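Local coordinates for protein cupin 2, conserved barrel (Desulfitobacterium hafniense, PDB 2OZJ) that is of unknown function but has the cupin beta-barrel fold and packs as a two-fold symmetric dimer in the crystal, at the interface of chains A and B. Sequence-based numbering; all coordinates share one arbitrary frame. Chains: chain A/B, Cupin 2, conserved barrel.

The interface of chains A and B. Residues chain A 60-61, 85-87; chain B 5, 8-10.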
# COMPACT_ATOMS: atom_id res chain seq x y z
N THR A 60 -9.29 7.94 1.30
CA THR A 60 -8.20 7.64 0.40
C THR A 60 -6.90 7.69 1.13
O THR A 60 -6.71 8.55 1.98
CB THR A 60 -8.13 8.68 -0.72
OG1 THR A 60 -9.37 8.67 -1.39
CG2 THR A 60 -7.02 8.35 -1.71
N LEU A 61 -6.02 6.74 0.87
CA LEU A 61 -4.62 6.88 1.27
C LEU A 61 -3.74 6.97 0.04
O LEU A 61 -3.86 6.19 -0.91
CB LEU A 61 -4.14 5.76 2.19
CG LEU A 61 -3.65 4.38 1.71
CD1 LEU A 61 -2.30 4.47 0.96
CD2 LEU A 61 -3.51 3.42 2.88
N VAL A 85 3.12 8.59 3.49
CA VAL A 85 1.72 8.27 3.39
C VAL A 85 0.93 9.43 3.97
O VAL A 85 1.35 10.12 4.95
CB VAL A 85 1.40 6.91 4.09
CG1 VAL A 85 1.49 7.04 5.63
CG2 VAL A 85 0.09 6.42 3.66
N LEU A 86 -0.19 9.71 3.33
CA LEU A 86 -1.17 10.66 3.84
C LEU A 86 -2.56 10.13 3.55
O LEU A 86 -2.81 9.65 2.45
CB LEU A 86 -1.01 12.04 3.18
CG LEU A 86 -1.69 13.21 3.92
CD1 LEU A 86 -1.06 13.56 5.28
CD2 LEU A 86 -1.67 14.45 3.05
N MSE A 87 -3.45 10.21 4.54
CA MSE A 87 -4.84 9.83 4.37
C MSE A 87 -5.67 11.08 4.21
O MSE A 87 -5.55 12.03 4.98
CB MSE A 87 -5.33 9.04 5.59
CG MSE A 87 -6.64 8.27 5.32
SE MSE A 87 -8.21 9.30 5.59
CE MSE A 87 -8.68 8.82 7.39
N LEU B 5 -10.82 4.44 6.57
CA LEU B 5 -9.41 4.27 6.79
C LEU B 5 -9.16 4.90 8.14
O LEU B 5 -9.92 5.78 8.57
CB LEU B 5 -8.56 4.94 5.68
CG LEU B 5 -8.73 4.30 4.29
CD1 LEU B 5 -7.91 5.03 3.28
CD2 LEU B 5 -8.33 2.80 4.29
N LEU B 8 -3.80 6.65 10.36
CA LEU B 8 -2.88 7.18 9.35
C LEU B 8 -2.83 8.69 9.44
O LEU B 8 -3.86 9.32 9.77
CB LEU B 8 -3.34 6.81 7.94
CG LEU B 8 -3.22 5.33 7.57
CD1 LEU B 8 -4.21 4.99 6.44
CD2 LEU B 8 -1.76 5.02 7.22
N PRO B 9 -1.65 9.28 9.15
CA PRO B 9 -1.64 10.74 9.27
C PRO B 9 -2.51 11.46 8.23
O PRO B 9 -2.60 11.00 7.08
CB PRO B 9 -0.18 11.11 9.08
CG PRO B 9 0.47 9.98 8.43
CD PRO B 9 -0.35 8.75 8.69
N GLN B 10 -3.16 12.54 8.66
CA GLN B 10 -3.99 13.33 7.78
C GLN B 10 -3.46 14.72 7.59
O GLN B 10 -3.85 15.39 6.63
CB GLN B 10 -5.40 13.41 8.33
CG GLN B 10 -6.13 12.09 8.33
CD GLN B 10 -7.50 12.21 8.93
OE1 GLN B 10 -8.18 13.22 8.74
NE2 GLN B 10 -7.90 11.21 9.70
O HOH W 1 -5.66 14.71 4.95
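A:Met87 and B:Pro9 meet in a largely apolar patch of a two-fold symmetric interface, in which the N-terminal segment of one chain lies against barrel strands of the other; the contact is repeated with the chains exchanged and probably holds the dimer together. The patch is a worked example of a backbone hydrogen bond that probably fixes the register in which the side chains pack. The amide N of A:Met87 donates to the carbonyl O of B:Pro9 at 2.8 Å, nearly straight at the hydrogen (175°). A water bridges the carbonyl O of the same A:Met87 and that of B:Gln10, the next residue along chain B. The selenomethionine carries much of the buried surface: with CG anti to the backbone N (chi1 -164°) and bends at the next two torsions, its CG meets B:Leu5 CB at 3.9 Å, while its methyl CE turns to B:Gln10 NE2 at 3.4 Å. The B:Gln10 side chain runs alongside, pointing the same way. B:Leu8 lies across side chains from both strands, its CD1 touching A:Leu61 CD2 at 4.0 Å and its CD2 approaching A:Val85 CG1, whose side chain it crosses at about a right angle. B:Leu5 CD1 rests on the backbone instead, 3.5 Å from A:Leu61 N. Beyond the hydrogen bond, A:Leu86 CD1 packs over the B:Pro9 carbonyl, 3.5 Å from its O, and lies 3.9 Å from B:Gln10 CA; an alanine here would probably open a gap beside this carbonyl and leave the B:Gln10 backbone less covered. The patch spans strands 60-65 and 84-88 of the chain A cupin barrel, met by strand 4-5 and the following loop of chain B, which extends from its own barrel onto the partner's.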